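Local coordinates for O-methyltransferase, putative (Bacillus cereus, PDB 3DUW), which transfers methyl groups from S-adenosyl-L-methionine to hydroxyl oxygens of acceptor molecules, as an S-adenosylmethionine-dependent O-methyltransferase, at the interface of chains A and B. Coordinates in Å, arbitrary orientation; residue numbers count along the deposited sequence, not the author numbering. Chains: chain A/B, O-methyltransferase, putative.

Contact 1 and contact 2 are twin patches of one two-fold symmetric interface, and the centres of their C-alpha atoms lie about 28 Å apart. In both, the end of helix 4-18 of one chain packs against helix 182-196 and the strand that begins at residue 200 of the other. A:Val17, A:Leu18, B:Tyr191, B:Ala202 and B:Thr203 of contact 1 return in contact 2 with the chains exchanged. Contact 1 reaches further along the strand and includes the start of helix 44-57. Contact 2 includes more of helix 182-196. Each subunit gives and receives the same elements, which would suit a homodimer.

Contact 1: the interface of chains A and B. Residues chain A 14, 17-18, 45; chain B 191, 202-204.
Helix 4-18 of chain A, through A:Val14, A:Val17 and A:Leu18, meets helix 182-196 and strand 200-208 of chain B. The start of helix 44-57 of chain A joins at A:Thr45. The protein belongs to the class I O-methyltransferases, which have a Rossmann-like fold. This patch lies between two copies of it and probably serves dimer assembly.

A:Leu18 enters beside the ring of B:Tyr191. Its CG lies in the ring plane at the edge, 3.9 Å from B:Tyr191 CD1. The two side chains are roughly perpendicular. The branches then part: CD1 turns to the strand and lies 3.9 Å from B:Thr203 CA, while CD2 turns to the backbone oxygen of B:Tyr191. A:Val17 reaches the same ring carbon with CG2. Its torsion (chi1 -58°) sets CG2 between its own backbone N and carbonyl carbon. One turn back, A:Val14 points CG1 at the methyl of B:Ala204, with 3.5 Å between CG1 and CB. Its CG2 sits near CE1 and the phenol oxygen of B:Tyr191.

The polar side is at A:Thr45. The hydroxyl of B:Thr203 donates from OG1 to A:Thr45 O at 2.9 Å. It meets a lone pair in the carbonyl plane, with a C=O...donor angle of 113°. Water 1 links the A:Thr45 hydroxyl to B:Ala204 O, with 2.7 Å from the water to A:Thr45 OG1. Water 2 links A:Leu18 O at the end of helix 4-18 to the strand, 2.9 Å from B:Ala202 N.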
loop_
_atom_site.group_PDB
_atom_site.type_symbol
_atom_site.label_atom_id
_atom_site.label_comp_id
_atom_site.label_asym_id
_atom_site.label_seq_id
_atom_site.Cartn_x
_atom_site.Cartn_y
_atom_site.Cartn_z
ATOM N N VAL A 14 -0.016 16.395 -1.010
ATOM C CA VAL A 14 -0.459 15.271 -0.192
ATOM C C VAL A 14 0.026 15.402 1.246
ATOM O O VAL A 14 -0.748 15.233 2.186
ATOM C CB VAL A 14 0.039 13.925 -0.779
ATOM C CG1 VAL A 14 -0.291 12.779 0.170
ATOM C CG2 VAL A 14 -0.606 13.687 -2.135
ATOM N N VAL A 17 -1.663 18.430 3.210
ATOM C CA VAL A 17 -3.024 18.182 3.648
ATOM C C VAL A 17 -3.218 16.993 4.584
ATOM O O VAL A 17 -3.957 17.096 5.558
ATOM C CB VAL A 17 -3.973 18.015 2.433
ATOM C CG1 VAL A 17 -3.918 19.255 1.560
ATOM C CG2 VAL A 17 -3.591 16.785 1.630
ATOM N N LEU A 18 -2.545 15.881 4.309
ATOM C CA LEU A 18 -2.725 14.669 5.108
ATOM C C LEU A 18 -1.751 14.400 6.243
ATOM O O LEU A 18 -2.020 13.543 7.087
ATOM C CB LEU A 18 -2.733 13.443 4.190
ATOM C CG LEU A 18 -3.763 13.406 3.058
ATOM C CD1 LEU A 18 -3.639 12.090 2.307
ATOM C CD2 LEU A 18 -5.167 13.558 3.621
ATOM N N THR A 45 5.302 10.597 2.898
ATOM C CA THR A 45 4.107 9.842 2.531
ATOM C C THR A 45 4.367 8.338 2.579
ATOM O O THR A 45 3.470 7.559 2.905
ATOM C CB THR A 45 3.587 10.245 1.133
ATOM O OG1 THR A 45 4.648 10.164 0.176
ATOM C CG2 THR A 45 3.041 11.667 1.164
ATOM N N TYR B 191 -9.572 14.883 0.024
ATOM C CA TYR B 191 -8.349 15.024 0.822
ATOM C C TYR B 191 -8.617 15.944 2.018
ATOM O O TYR B 191 -8.245 15.639 3.153
ATOM C CB TYR B 191 -7.221 15.651 -0.012
ATOM C CG TYR B 191 -6.460 14.713 -0.926
ATOM C CD1 TYR B 191 -5.306 14.059 -0.489
ATOM C CD2 TYR B 191 -6.860 14.526 -2.247
ATOM C CE1 TYR B 191 -4.566 13.246 -1.356
ATOM C CE2 TYR B 191 -6.130 13.722 -3.115
ATOM C CZ TYR B 191 -4.984 13.085 -2.668
ATOM O OH TYR B 191 -4.254 12.296 -3.536
ATOM N N ALA B 202 -4.532 9.298 7.225
ATOM C CA ALA B 202 -4.276 8.800 5.881
ATOM C C ALA B 202 -2.998 9.288 5.225
ATOM O O ALA B 202 -2.335 10.214 5.695
ATOM C CB ALA B 202 -5.459 9.161 4.982
ATOM N N THR B 203 -2.667 8.628 4.122
ATOM C CA THR B 203 -1.546 9.002 3.286
ATOM C C THR B 203 -2.022 8.750 1.860
ATOM O O THR B 203 -3.118 8.221 1.635
ATOM C CB THR B 203 -0.278 8.153 3.542
ATOM O OG1 THR B 203 0.822 8.751 2.841
ATOM C CG2 THR B 203 -0.461 6.722 3.037
ATOM N N ALA B 204 -1.215 9.158 0.890
ATOM C CA ALA B 204 -1.534 8.912 -0.504
ATOM C C ALA B 204 -0.228 8.637 -1.226
ATOM O O ALA B 204 0.776 9.309 -0.984
ATOM C CB ALA B 204 -2.234 10.115 -1.125
HETATM O O HOH W 1 3.301 9.904 -2.151
HETATM O O HOH W 2 -4.491 12.164 7.342
#

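Contact 2: the interface of chains A and B. Residues chain A 191-192, 194-195, 202-203, 217; chain B 17-18.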
loop_
_atom_site.group_PDB
_atom_site.type_symbol
_atom_site.label_atom_id
_atom_site.label_comp_id
_atom_site.label_asym_id
_atom_site.label_seq_id
_atom_site.Cartn_x
_atom_site.Cartn_y
_atom_site.Cartn_z
ATOM N N TYR A 191 12.704 -10.648 -6.702
ATOM C CA TYR A 191 11.417 -10.949 -7.339
ATOM C C TYR A 191 11.351 -12.446 -7.658
ATOM O O TYR A 191 10.358 -13.118 -7.372
ATOM C CB TYR A 191 11.262 -10.169 -8.652
ATOM C CG TYR A 191 10.785 -8.736 -8.529
ATOM C CD1 TYR A 191 9.426 -8.425 -8.554
ATOM C CD2 TYR A 191 11.698 -7.685 -8.455
ATOM C CE1 TYR A 191 8.990 -7.098 -8.520
ATOM C CE2 TYR A 191 11.275 -6.359 -8.418
ATOM C CZ TYR A 191 9.917 -6.073 -8.455
ATOM O OH TYR A 191 9.485 -4.762 -8.448
ATOM N N GLU A 192 12.421 -12.961 -8.254
ATOM C CA GLU A 192 12.493 -14.368 -8.629
ATOM C C GLU A 192 12.355 -15.313 -7.440
ATOM O O GLU A 192 11.660 -16.322 -7.524
ATOM C CB GLU A 192 13.808 -14.637 -9.363
ATOM C CG GLU A 192 13.886 -13.987 -10.737
ATOM C CD GLU A 192 15.312 -13.853 -11.245
ATOM O OE1 GLU A 192 16.218 -14.487 -10.665
ATOM O OE2 GLU A 192 15.530 -13.115 -12.226
ATOM N N ILE A 194 10.882 -14.702 -4.569
ATOM C CA ILE A 194 9.525 -14.610 -4.059
ATOM C C ILE A 194 8.642 -15.543 -4.883
ATOM O O ILE A 194 7.820 -16.279 -4.338
ATOM C CB ILE A 194 8.993 -13.165 -4.163
ATOM C CG1 ILE A 194 9.752 -12.265 -3.187
ATOM C CG2 ILE A 194 7.496 -13.138 -3.887
ATOM C CD1 ILE A 194 9.459 -10.784 -3.361
ATOM N N ALA A 195 8.832 -15.519 -6.198
ATOM C CA ALA A 195 8.060 -16.370 -7.098
ATOM C C ALA A 195 8.336 -17.848 -6.836
ATOM O O ALA A 195 7.456 -18.692 -7.018
ATOM C CB ALA A 195 8.391 -16.026 -8.546
ATOM N N ALA A 202 2.925 -12.032 -3.319
ATOM C CA ALA A 202 3.259 -10.618 -3.355
ATOM C C ALA A 202 2.811 -9.870 -4.592
ATOM O O ALA A 202 2.403 -10.452 -5.597
ATOM C CB ALA A 202 4.777 -10.459 -3.203
ATOM N N THR A 203 2.894 -8.551 -4.481
ATOM C CA THR A 203 2.616 -7.658 -5.585
ATOM C C THR A 203 3.641 -6.541 -5.453
ATOM O O THR A 203 4.388 -6.476 -4.471
ATOM C CB THR A 203 1.196 -7.046 -5.543
ATOM O OG1 THR A 203 0.959 -6.369 -6.786
ATOM C CG2 THR A 203 1.048 -6.051 -4.391
ATOM N N ILE A 217 7.606 -3.623 -3.014
ATOM C CA ILE A 217 6.981 -4.930 -3.013
ATOM C C ILE A 217 6.287 -5.094 -1.662
ATOM O O ILE A 217 6.802 -4.664 -0.626
ATOM C CB ILE A 217 8.033 -6.060 -3.172
ATOM C CG1 ILE A 217 8.329 -6.292 -4.655
ATOM C CG2 ILE A 217 7.545 -7.343 -2.496
ATOM C CD1 ILE A 217 9.556 -7.153 -4.913
ATOM N N VAL B 17 6.148 -12.171 -13.027
ATOM C CA VAL B 17 6.878 -12.862 -11.980
ATOM C C VAL B 17 6.108 -13.094 -10.683
ATOM O O VAL B 17 6.214 -14.167 -10.088
ATOM C CB VAL B 17 8.194 -12.112 -11.645
ATOM C CG1 VAL B 17 9.000 -12.903 -10.625
ATOM C CG2 VAL B 17 9.009 -11.889 -12.910
ATOM N N LEU B 18 5.320 -12.110 -10.254
ATOM C CA LEU B 18 4.601 -12.225 -8.986
ATOM C C LEU B 18 3.146 -12.673 -9.028
ATOM O O LEU B 18 2.590 -13.045 -7.994
ATOM C CB LEU B 18 4.672 -10.895 -8.227
ATOM C CG LEU B 18 6.058 -10.302 -7.956
ATOM C CD1 LEU B 18 5.911 -9.035 -7.123
ATOM C CD2 LEU B 18 6.930 -11.312 -7.222
HETATM O O HOH W 3 3.856 -13.475 -5.521
#
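B:Leu18 and B:Val17, at the end of helix 4-18, pack into the angle between helix 182-196 and strand 200-209 of chain A. B:Leu18 buries 82 Å² of its surface here.

Its CB starts beside the strand, 3.5 Å from A:Ala202 O. CG follows and comes within 3.9 Å of A:Tyr191 CD1. The torsions (chi1 -55°, chi2 -177°) then spread the two methyls between strand and helix. CD1 touches ring carbons CD1 and CE1 of A:Tyr191 and the backbone of A:Thr203. CD2 goes the other way and lies 3.8 Å from A:Ile194 CG2, with A:Tyr191 O also near. The B:Leu18 and A:Tyr191 side chains are turned nearly perpendicular to each other. Within chain A, the CD1 methyl of A:Ile217 lies 3.6 Å above the ring plane of A:Tyr191, over its centre. This packing should help hold the ring in place for B:Leu18.

B:Val17 places CG1 against the helix. With chi1 at -176°, this methyl is opposite the backbone N and lies 3.5 Å from A:Tyr191 O. The same methyl is 3.8 Å from A:Ala195 CB. The valine of the other chain takes a different first torsion, so the two copies differ in side-chain detail. A:Ala195 CB also packs against B:Val17 O.

Water 3 adds a polar link between the helix end and the strand. It is 2.8 Å from B:Leu18 O and also bonds to A:Ala202 N.

In the fold of chain A, the receiving surface is the late helix 182-196 and strand 200-209, with strand 214-221 near the C-terminus behind the tyrosine ring through A:Ile217, while chain B contributes its N-terminal helix.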